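Local coordinates for protein zinc-finger (Saccharomonospora viridis, PDB 3RMQ) that is of unknown function but binds a zinc ion through three cysteines and a histidine, as expected of its zinc-finger family, at residues C59-I64 / F84-A89; A89-L94 / E104-T109; K15-D20 / A34-T39; W9-G14 / W54-C59. The protein carries 1 engineered substitution. All blocks are in the same frame, centred on the assembly; numbering follows the deposited sequence. Where two conformers were deposited one is given.

Contact 1. Residues C59-I64 / F84-A89; sequences CPVCTI and FDWSPA. With ZN (zinc ion), chain B.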
# COMPACT_ATOMS: atom_id res chain seq x y z
N CYS A 59 3.99 1.50 2.06
CA CYS A 59 3.66 0.15 1.58
C CYS A 59 3.59 0.21 0.05
O CYS A 59 2.77 0.95 -0.51
CB CYS A 59 2.28 -0.29 2.15
SG CYS A 59 1.73 -1.89 1.41
N PRO A 60 4.48 -0.52 -0.65
CA PRO A 60 4.44 -0.40 -2.13
C PRO A 60 3.10 -0.85 -2.69
O PRO A 60 2.60 -0.28 -3.67
CB PRO A 60 5.55 -1.37 -2.59
CG PRO A 60 6.52 -1.39 -1.42
CD PRO A 60 5.60 -1.34 -0.19
N VAL A 61 2.50 -1.89 -2.10
CA VAL A 61 1.26 -2.42 -2.67
C VAL A 61 0.10 -1.43 -2.51
O VAL A 61 -0.65 -1.14 -3.46
CB VAL A 61 0.91 -3.77 -1.99
CG1 VAL A 61 -0.42 -4.26 -2.49
CG2 VAL A 61 2.06 -4.79 -2.32
N CYS A 62 -0.05 -0.90 -1.30
CA CYS A 62 -1.07 0.11 -1.05
C CYS A 62 -0.89 1.35 -1.95
O CYS A 62 -1.88 1.94 -2.40
CB CYS A 62 -1.01 0.59 0.42
SG CYS A 62 -1.84 -0.48 1.57
N THR A 63 0.35 1.78 -2.17
CA THR A 63 0.61 3.00 -2.97
C THR A 63 0.12 2.79 -4.41
O THR A 63 -0.55 3.65 -4.97
CB THR A 63 2.14 3.36 -2.98
OG1 THR A 63 2.62 3.57 -1.63
CG2 THR A 63 2.40 4.67 -3.83
N ILE A 64 0.46 1.64 -5.00
CA ILE A 64 0.06 1.31 -6.37
C ILE A 64 -1.46 1.06 -6.40
O ILE A 64 -2.14 1.51 -7.32
CB ILE A 64 0.80 0.05 -6.89
CG1 ILE A 64 2.31 0.30 -7.01
CG2 ILE A 64 0.19 -0.46 -8.23
CD1 ILE A 64 2.64 1.56 -7.67
N PHE A 84 10.02 1.71 -5.51
CA PHE A 84 10.03 0.76 -4.39
C PHE A 84 10.88 -0.48 -4.69
O PHE A 84 11.15 -0.78 -5.85
CB PHE A 84 8.58 0.31 -4.09
CG PHE A 84 7.69 1.44 -3.70
CD1 PHE A 84 7.86 2.05 -2.48
CD2 PHE A 84 6.67 1.86 -4.53
CE1 PHE A 84 7.04 3.09 -2.09
CE2 PHE A 84 5.85 2.90 -4.17
CZ PHE A 84 6.03 3.52 -2.93
N ASP A 85 11.26 -1.20 -3.63
CA ASP A 85 11.85 -2.54 -3.75
C ASP A 85 10.73 -3.58 -3.65
O ASP A 85 9.89 -3.51 -2.78
CB ASP A 85 12.87 -2.75 -2.63
CG ASP A 85 14.01 -1.72 -2.66
OD1 ASP A 85 14.29 -1.17 -3.76
OD2 ASP A 85 14.62 -1.46 -1.60
N TRP A 86 10.72 -4.54 -4.56
CA TRP A 86 9.61 -5.45 -4.71
C TRP A 86 10.02 -6.92 -4.48
O TRP A 86 10.64 -7.56 -5.35
CB TRP A 86 9.05 -5.33 -6.12
CG TRP A 86 8.35 -4.04 -6.37
CD1 TRP A 86 8.86 -2.90 -6.95
CD2 TRP A 86 7.01 -3.78 -6.08
NE1 TRP A 86 7.88 -1.94 -7.03
CE2 TRP A 86 6.72 -2.46 -6.51
CE3 TRP A 86 6.00 -4.53 -5.49
CZ2 TRP A 86 5.47 -1.88 -6.33
CZ3 TRP A 86 4.75 -3.96 -5.34
CH2 TRP A 86 4.50 -2.64 -5.75
N SER A 87 9.67 -7.44 -3.32
CA SER A 87 9.95 -8.83 -3.00
C SER A 87 8.85 -9.71 -3.58
O SER A 87 7.81 -9.21 -3.98
CB SER A 87 9.98 -9.01 -1.50
OG SER A 87 8.68 -8.80 -1.01
N PRO A 88 9.08 -11.03 -3.62
CA PRO A 88 8.03 -11.91 -4.14
C PRO A 88 6.77 -11.79 -3.29
O PRO A 88 5.68 -11.87 -3.82
CB PRO A 88 8.65 -13.32 -4.04
CG PRO A 88 10.12 -13.09 -4.14
CD PRO A 88 10.37 -11.74 -3.45
N ALA A 89 6.91 -11.56 -1.99
CA ALA A 89 5.76 -11.40 -1.14
C ALA A 89 4.93 -10.20 -1.60
O ALA A 89 3.71 -10.28 -1.68
CB ALA A 89 6.18 -11.22 0.34
ZN ZN B . -0.36 -1.94 2.48

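Contact 2. Residues A89-L94 / E104-T109; sequences ALITRL and EVVELT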
# COMPACT_ATOMS: atom_id res chain seq x y z
N ALA A 89 6.91 -11.56 -1.99
CA ALA A 89 5.76 -11.40 -1.14
C ALA A 89 4.93 -10.20 -1.60
O ALA A 89 3.71 -10.28 -1.68
CB ALA A 89 6.18 -11.22 0.34
N LEU A 90 5.61 -9.09 -1.88
CA LEU A 90 4.88 -7.87 -2.29
C LEU A 90 4.29 -7.97 -3.67
O LEU A 90 3.18 -7.54 -3.89
CB LEU A 90 5.80 -6.65 -2.26
CG LEU A 90 6.18 -6.31 -0.82
CD1 LEU A 90 7.34 -5.34 -0.80
CD2 LEU A 90 4.95 -5.67 -0.17
N ILE A 91 5.04 -8.53 -4.61
CA ILE A 91 4.57 -8.65 -5.99
C ILE A 91 3.38 -9.56 -6.03
O ILE A 91 2.39 -9.27 -6.70
CB ILE A 91 5.70 -9.17 -6.93
CG1 ILE A 91 6.89 -8.18 -6.90
CG2 ILE A 91 5.16 -9.35 -8.35
CD1 ILE A 91 8.18 -8.73 -7.63
N THR A 92 3.43 -10.69 -5.34
CA THR A 92 2.31 -11.60 -5.45
C THR A 92 1.11 -11.01 -4.69
O THR A 92 -0.05 -11.21 -5.09
CB THR A 92 2.66 -13.04 -5.01
OG1 THR A 92 3.03 -13.05 -3.64
CG2 THR A 92 3.83 -13.57 -5.86
N ARG A 93 1.37 -10.23 -3.64
CA ARG A 93 0.28 -9.52 -2.97
C ARG A 93 -0.36 -8.45 -3.91
O ARG A 93 -1.59 -8.32 -3.96
CB ARG A 93 0.81 -8.87 -1.68
CG ARG A 93 -0.25 -8.19 -0.84
CD ARG A 93 0.37 -7.69 0.54
NE ARG A 93 0.95 -8.81 1.28
CZ ARG A 93 2.11 -8.79 1.94
NH1 ARG A 93 2.86 -7.70 1.97
NH2 ARG A 93 2.56 -9.88 2.57
N LEU A 94 0.45 -7.71 -4.68
CA LEU A 94 -0.12 -6.73 -5.63
C LEU A 94 -0.94 -7.44 -6.71
O LEU A 94 -1.95 -6.91 -7.17
CB LEU A 94 0.98 -5.92 -6.32
CG LEU A 94 0.53 -4.84 -7.31
CD1 LEU A 94 -0.32 -3.81 -6.62
CD2 LEU A 94 1.75 -4.15 -7.93
N GLU A 104 1.93 -8.93 -16.32
CA GLU A 104 1.67 -7.51 -16.46
C GLU A 104 1.96 -6.82 -15.14
O GLU A 104 2.53 -5.71 -15.13
CB GLU A 104 0.23 -7.26 -16.93
CG GLU A 104 0.03 -7.69 -18.38
CD GLU A 104 -1.38 -7.42 -18.89
OE1 GLU A 104 -2.35 -7.72 -18.17
OE2 GLU A 104 -1.50 -6.91 -20.03
N VAL A 105 1.64 -7.47 -14.02
CA VAL A 105 2.00 -6.89 -12.71
C VAL A 105 3.52 -6.78 -12.57
O VAL A 105 4.03 -5.73 -12.17
CB VAL A 105 1.42 -7.70 -11.54
CG1 VAL A 105 2.02 -7.24 -10.22
CG2 VAL A 105 -0.09 -7.57 -11.53
N VAL A 106 4.24 -7.83 -12.92
CA VAL A 106 5.68 -7.80 -12.76
C VAL A 106 6.30 -6.69 -13.62
O VAL A 106 7.14 -5.94 -13.15
CB VAL A 106 6.31 -9.16 -13.05
CG1 VAL A 106 7.84 -9.07 -12.95
CG2 VAL A 106 5.79 -10.20 -12.05
N GLU A 107 5.87 -6.57 -14.87
CA GLU A 107 6.36 -5.50 -15.75
C GLU A 107 6.07 -4.11 -15.19
O GLU A 107 6.93 -3.23 -15.19
CB GLU A 107 5.79 -5.69 -17.16
CG GLU A 107 6.41 -6.92 -17.81
CD GLU A 107 5.87 -7.26 -19.19
OE1 GLU A 107 5.05 -6.48 -19.73
OE2 GLU A 107 6.28 -8.31 -19.73
N LEU A 108 4.86 -3.94 -14.65
CA LEU A 108 4.44 -2.69 -14.04
C LEU A 108 5.42 -2.25 -12.93
O LEU A 108 5.83 -1.08 -12.86
CB LEU A 108 3.02 -2.88 -13.47
CG LEU A 108 2.29 -1.74 -12.76
CD1 LEU A 108 0.80 -2.02 -12.74
CD2 LEU A 108 2.81 -1.56 -11.34
N THR A 109 5.82 -3.19 -12.07
CA THR A 109 6.63 -2.84 -10.92
C THR A 109 8.02 -2.40 -11.36
O THR A 109 8.70 -1.71 -10.61
CB THR A 109 6.81 -4.02 -9.96
OG1 THR A 109 7.43 -5.11 -10.66
CG2 THR A 109 5.47 -4.45 -9.34

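Contact 3. Residues K15-D20 / A34-T39; sequences KRHVYD and ALCGET. With ZN (zinc ion), chain B.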
# COMPACT_ATOMS: atom_id res chain seq x y z
N LYS A 15 4.93 -0.37 7.91
CA LYS A 15 4.84 0.38 6.66
C LYS A 15 3.77 1.43 6.76
O LYS A 15 2.90 1.34 7.61
CB LYS A 15 4.44 -0.54 5.49
CG LYS A 15 5.26 -1.87 5.34
CD LYS A 15 4.65 -2.70 4.19
CE LYS A 15 5.21 -4.13 4.11
NZ LYS A 15 4.33 -5.11 4.81
N ARG A 16 3.79 2.38 5.84
CA ARG A 16 2.71 3.34 5.79
C ARG A 16 1.66 2.81 4.79
O ARG A 16 1.93 2.78 3.59
CB ARG A 16 3.23 4.73 5.37
CG ARG A 16 2.24 5.79 5.81
CD ARG A 16 2.58 7.20 5.31
NE ARG A 16 3.82 7.67 5.93
CZ ARG A 16 4.33 8.90 5.78
NH1 ARG A 16 3.71 9.79 4.99
NH2 ARG A 16 5.46 9.25 6.42
N HIS A 17 0.53 2.30 5.31
CA HIS A 17 -0.48 1.66 4.45
C HIS A 17 -1.53 2.69 4.10
O HIS A 17 -1.49 3.81 4.62
CB HIS A 17 -1.15 0.48 5.17
CG HIS A 17 -0.23 -0.67 5.43
ND1 HIS A 17 0.09 -1.62 4.48
CD2 HIS A 17 0.45 -1.02 6.56
CE1 HIS A 17 0.89 -2.53 5.02
NE2 HIS A 17 1.14 -2.17 6.28
N VAL A 18 -2.47 2.29 3.24
CA VAL A 18 -3.59 3.14 2.83
C VAL A 18 -4.80 2.37 3.27
O VAL A 18 -4.81 1.11 3.18
CB VAL A 18 -3.64 3.38 1.30
CG1 VAL A 18 -4.92 4.13 0.92
CG2 VAL A 18 -2.42 4.19 0.87
N TYR A 19 -5.81 3.07 3.77
CA TYR A 19 -7.06 2.37 4.06
C TYR A 19 -8.27 3.10 3.44
O TYR A 19 -8.22 4.31 3.14
CB TYR A 19 -7.25 2.15 5.58
CG TYR A 19 -7.53 3.39 6.37
CD1 TYR A 19 -6.50 4.26 6.73
CD2 TYR A 19 -8.82 3.71 6.77
CE1 TYR A 19 -6.76 5.43 7.43
CE2 TYR A 19 -9.10 4.87 7.47
CZ TYR A 19 -8.06 5.73 7.81
OH TYR A 19 -8.33 6.88 8.51
N ASP A 20 -9.34 2.33 3.24
CA ASP A 20 -10.61 2.84 2.69
C ASP A 20 -11.43 3.37 3.89
O ASP A 20 -11.84 2.59 4.79
CB ASP A 20 -11.33 1.67 2.03
CG ASP A 20 -12.55 2.09 1.24
OD1 ASP A 20 -13.13 3.15 1.57
OD2 ASP A 20 -12.95 1.35 0.29
N ALA A 34 -5.76 -2.96 5.26
CA ALA A 34 -5.30 -1.97 4.29
C ALA A 34 -5.72 -2.34 2.85
O ALA A 34 -6.19 -3.46 2.56
CB ALA A 34 -3.80 -1.89 4.37
N LEU A 35 -5.50 -1.42 1.90
CA LEU A 35 -5.85 -1.73 0.49
C LEU A 35 -5.07 -2.95 0.00
O LEU A 35 -5.50 -3.69 -0.89
CB LEU A 35 -5.53 -0.56 -0.45
CG LEU A 35 -6.30 0.72 -0.27
CD1 LEU A 35 -5.94 1.66 -1.46
CD2 LEU A 35 -7.79 0.41 -0.15
N CYS A 36 -3.91 -3.20 0.59
CA CYS A 36 -3.07 -4.31 0.10
C CYS A 36 -3.56 -5.63 0.64
O CYS A 36 -3.04 -6.71 0.27
CB CYS A 36 -1.60 -4.12 0.52
SG CYS A 36 -1.37 -4.09 2.31
N GLY A 37 -4.54 -5.58 1.54
CA GLY A 37 -5.10 -6.81 2.07
C GLY A 37 -4.54 -7.29 3.40
O GLY A 37 -5.08 -8.19 4.01
N GLU A 38 -3.46 -6.67 3.87
CA GLU A 38 -2.88 -7.01 5.18
C GLU A 38 -3.74 -6.42 6.31
O GLU A 38 -4.10 -5.25 6.27
CB GLU A 38 -1.45 -6.47 5.29
CG GLU A 38 -0.43 -7.19 4.42
CD GLU A 38 -0.15 -8.61 4.90
OE1 GLU A 38 0.58 -8.76 5.89
OE2 GLU A 38 -0.67 -9.55 4.28
N THR A 39 -4.04 -7.25 7.31
CA THR A 39 -4.77 -6.78 8.50
C THR A 39 -3.71 -6.39 9.52
O THR A 39 -2.83 -7.20 9.88
CB THR A 39 -5.67 -7.88 9.08
OG1 THR A 39 -6.67 -8.21 8.11
CG2 THR A 39 -6.37 -7.38 10.34
ZN ZN B . -0.36 -1.94 2.48

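Contact 4. Residues W9-G14 / W54-C59; sequences WQQADG and WFDGEC. With ZN (zinc ion), chain B.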
# COMPACT_ATOMS: atom_id res chain seq x y z
N TRP A 9 -3.86 7.61 4.64
CA TRP A 9 -2.69 6.84 5.03
C TRP A 9 -2.72 6.53 6.52
O TRP A 9 -3.24 7.35 7.31
CB TRP A 9 -1.40 7.66 4.68
CG TRP A 9 -1.23 7.83 3.20
CD1 TRP A 9 -1.80 8.80 2.40
CD2 TRP A 9 -0.46 6.98 2.32
NE1 TRP A 9 -1.42 8.59 1.07
CE2 TRP A 9 -0.59 7.50 1.01
CE3 TRP A 9 0.33 5.82 2.53
CZ2 TRP A 9 0.04 6.89 -0.12
CZ3 TRP A 9 0.98 5.22 1.39
CH2 TRP A 9 0.82 5.77 0.11
N GLN A 10 -2.13 5.39 6.90
CA GLN A 10 -1.95 5.07 8.31
C GLN A 10 -0.76 4.13 8.47
O GLN A 10 -0.71 3.08 7.81
CB GLN A 10 -3.23 4.40 8.88
CG GLN A 10 -3.06 3.83 10.31
CD GLN A 10 -2.74 4.92 11.32
OE1 GLN A 10 -3.46 5.92 11.39
NE2 GLN A 10 -1.64 4.76 12.08
N GLN A 11 0.18 4.50 9.33
CA GLN A 11 1.37 3.65 9.56
C GLN A 11 0.95 2.50 10.48
O GLN A 11 0.23 2.70 11.50
CB GLN A 11 2.49 4.42 10.24
CG GLN A 11 3.77 3.54 10.45
CD GLN A 11 4.92 4.35 10.95
OE1 GLN A 11 5.59 5.05 10.17
NE2 GLN A 11 5.14 4.32 12.27
N ALA A 12 1.38 1.28 10.13
CA ALA A 12 1.11 0.13 11.00
C ALA A 12 1.93 -1.05 10.52
O ALA A 12 2.15 -1.23 9.32
CB ALA A 12 -0.40 -0.24 10.96
N ASP A 13 2.44 -1.80 11.49
CA ASP A 13 3.19 -3.01 11.19
C ASP A 13 4.34 -2.75 10.24
O ASP A 13 4.61 -3.55 9.34
CB ASP A 13 2.30 -4.09 10.60
CG ASP A 13 2.93 -5.48 10.75
OD1 ASP A 13 3.83 -5.65 11.63
OD2 ASP A 13 2.55 -6.40 10.00
N GLY A 14 5.03 -1.64 10.46
CA GLY A 14 6.26 -1.37 9.75
C GLY A 14 6.13 -0.71 8.37
O GLY A 14 7.16 -0.53 7.74
N TRP A 54 5.81 9.26 11.75
CA TRP A 54 5.72 8.15 10.82
C TRP A 54 6.96 8.07 9.95
O TRP A 54 7.05 8.75 8.91
CB TRP A 54 4.54 8.34 9.89
CG TRP A 54 3.20 8.07 10.57
CD1 TRP A 54 2.95 7.63 11.86
CD2 TRP A 54 1.94 8.19 9.92
NE1 TRP A 54 1.57 7.54 12.05
CE2 TRP A 54 0.94 7.88 10.88
CE3 TRP A 54 1.56 8.59 8.64
CZ2 TRP A 54 -0.41 7.95 10.59
CZ3 TRP A 54 0.17 8.65 8.33
CH2 TRP A 54 -0.77 8.33 9.29
N PHE A 55 7.92 7.24 10.36
CA PHE A 55 9.17 7.14 9.60
C PHE A 55 9.25 5.85 8.78
O PHE A 55 10.21 5.64 8.05
CB PHE A 55 10.40 7.17 10.57
CG PHE A 55 10.50 8.44 11.39
CD1 PHE A 55 9.80 9.59 11.05
CD2 PHE A 55 11.28 8.47 12.53
CE1 PHE A 55 9.88 10.76 11.85
CE2 PHE A 55 11.39 9.64 13.30
CZ PHE A 55 10.70 10.79 12.94
N ASP A 56 8.30 4.95 8.92
CA ASP A 56 8.32 3.73 8.12
C ASP A 56 8.14 4.05 6.65
O ASP A 56 7.46 5.02 6.30
CB ASP A 56 7.20 2.80 8.54
CG ASP A 56 7.47 2.14 9.92
OD1 ASP A 56 8.65 1.83 10.20
OD2 ASP A 56 6.51 1.92 10.68
N GLY A 57 8.67 3.21 5.78
CA GLY A 57 8.52 3.43 4.36
C GLY A 57 7.07 3.19 3.93
O GLY A 57 6.35 2.43 4.58
N GLU A 58 6.64 3.83 2.83
CA GLU A 58 5.31 3.53 2.31
C GLU A 58 5.17 2.06 1.86
O GLU A 58 6.10 1.46 1.34
CB GLU A 58 4.97 4.45 1.13
CG GLU A 58 4.65 5.84 1.56
CD GLU A 58 5.88 6.70 1.88
OE1 GLU A 58 6.93 6.49 1.22
OE2 GLU A 58 5.78 7.56 2.80
N CYS A 59 3.99 1.50 2.06
CA CYS A 59 3.66 0.15 1.58
C CYS A 59 3.59 0.21 0.05
O CYS A 59 2.77 0.95 -0.51
CB CYS A 59 2.28 -0.29 2.15
SG CYS A 59 1.73 -1.89 1.41
ZN ZN B . -0.36 -1.94 2.48
O HOH W 1 5.34 6.00 7.70
O HOH W 2 4.91 0.57 12.33
O HOH W 3 10.05 0.86 6.60

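Contact 1. Residues C59-I64 / F84-A89
Pro-60 is the bump of this contact, and the rings of Phe-84 and Trp-86 form the hollow that receives it. The proline is the first helical residue after Cys-59 in the CxxC zinc motif, whose cysteines, Cys-59 and Cys-62, supply two of the four zinc ligands. Pro-60 CA sits above the middle of the Phe-84 ring, 3.9 Å from the centroid and 8° off the normal, a clear CH-pi geometry. The neighbouring CB serves both walls: it lies 3.7 Å from Phe-84 CG and, over a face of the indole, 3.8 Å from the centroid of the six-membered ring of Trp-86, displaced toward the rim.

Smaller bumps from the same helix fill in around the rings. Ile-64 brings CG1 to the edge of the indole, near the ring plane and 3.9 Å from Trp-86 CH2. Val-61 offers CG2, the branch anti to its carbonyl carbon, to Trp-86 CZ3 at 4.1 Å. At the far end of the phenyl ring, CZ of Phe-84 meets Thr-63 OG1 at 3.6 Å. That hydroxyl is held by Cys-59 O, which also accepts the backbone N-H of Thr-63 from the opposite face of its carbonyl plane.

Trp-86 is fixed in turn by a hydrogen bond from NE1 to Ala-81 O, so the hollow has a polar tie on the side of helix 74-81. The helix start is capped by a zinc ligand: Cys-62 N donates to Cys-59 SG over 3.4 Å, nearly straight at 173°.

Contact 2. Residues A89-L94 / E104-T109
Ile-91 and Leu-94, one turn apart on helix 88-97, meet Val-105, Val-106 and Thr-109 of helix 102-109. The two short helical segments approach to 9.8 Å between axes, with an angle of 123° between their directions.

The apolar contacts are all between methyl-bearing branches. Ile-91 CG2 touches Val-106 CG2 at 3.8 Å. In Leu-94, chi1 (-179°) turns CG toward helix 102-109, 4.1 Å from Val-105 CG1. Leu-94 CD2 meets the same Val-105 CG1 at 3.9 Å and Thr-109 CG2 at 4.0 Å, with Leu-108 CD2 a little farther away. Trp-86 packs against Ile-91, Leu-94 and Thr-109 and thus covers the junction, while Leu-108 also reaches Ile-77 and Ala-81 of helix 74-81.

No polar pair bridges the two segments; their bonds run within a segment or to other parts of the chain. Thr-109 divides its branches: OG1 donates to Val-106 O at 2.6 Å and is also bonded to Ala-111 N, while CG2 is left to face Leu-94.

With carbon meeting carbon between the side chains, the contact depends on shape and burial rather than directed bonds, and the polar side-chain group among the touching residues, the Thr-109 hydroxyl, is satisfied elsewhere.

Contact 3. Residues K15-D20 / A34-T39
A zinc ion joins His-17 to Cys-36, and the histidine binds it through ND1, the ring nitrogen nearer the main chain, at 2.1 Å. This is half of a zinc site made of three cysteines and one histidine, the other ligands being Cys-59 and Cys-62. Cys-36 is carried by the type I beta turn from Ala-34 to Gly-37; its SG stands between the backbone N and the carbonyl carbon (chi1 62°), 2.4 Å from the zinc and 3.6 Å from His-17 ND1. Lys-15 CB lies above one face of the imidazole, 3.7 Å from its plane and toward the rim.

A little way from the metal, the turn is joined to strand 15-20 by its backbone: Leu-35 N donates to Val-18 O over 2.9 Å, with 157° at the hydrogen and the donor tilted from the carbonyl plane. The bonded residues also touch through their side chains, Leu-35 CD1 on Val-18 CG1, and one residue earlier on each segment Ala-34 CB meets His-17 CB, each at 3.6 Å.

The thiolate has a further, weak partner within segment 34-39, just after the turn: Glu-38 N points at Cys-36 SG from 3.7 Å.

Contact 4. Residues W9-G14 / W54-C59
Gln-11 sets its CB over one face of the Trp-54 indole in the dense half of this contact, 3.5 Å from the centroid of the five-membered ring and 6° off the normal, a CH-pi contact. Gln-11 N lies above the same face near the rim, and this buried N-H has no hydrogen-bond partner in the model. The six-membered ring continues along the strand backbone, CH2 of Trp-54 reaching Trp-9 O at 3.3 Å. Gln-10 crosses the indole at about a right angle, its NE2 3.7 Å from Trp-54 CZ2; that amide and Trp-54 NE1 share Asp-48 O as acceptor.

The Gln-11 chain is extended, chi2 (173°) carrying CD outward, and OE1 accepts from Asp-56 N over 3.0 Å. The donor stands 41° out of the amide plane. A water that also donates to Asp-56 O gives OE1 a second donor, and NE2 is bonded to Asp-48 OD1.

Strand 7-12 belongs to a beta hairpin with strand 15-20, and the 54-59 loop runs beside it into the zinc ligand Cys-59. At the hairpin turn packing thins to the contact of Gly-14 O with Asp-56 CB at 3.4 Å, and waters bridge the rest. One links Gly-14 N to Asp-56 OD2, donating to the carboxylate at 2.7 Å. Another accepts from Gly-57 N and makes only a weak bond to Gly-14 O. At the other end, Trp-9 CZ3 rests 3.7 Å from Glu-58 CG.

Contacts 1, 3 and 4 all reach the zinc ion: contact 3 brings His-17 and Cys-36, contact 1 brings Cys-59 and Cys-62, and contact 4 shares Cys-59. Contacts 3 and 4, with centres about 9 Å apart, are joined through the hairpin, where Gln-10 N lies 2.8 Å from His-17 O, a probable hydrogen bond. Cys-59 N, 2.9 Å from Arg-16 O, probably ties contact 1 to the same strand. Val-61 continues the packing from the site, its CG1 touching Cys-36 CB and its CG2 meeting Leu-90 O at 3.4 Å. Contact 2 extends this helical side; its Leu-94 side chain is about 9 Å from the zinc, and its centre about 20 Å from that of contact 4.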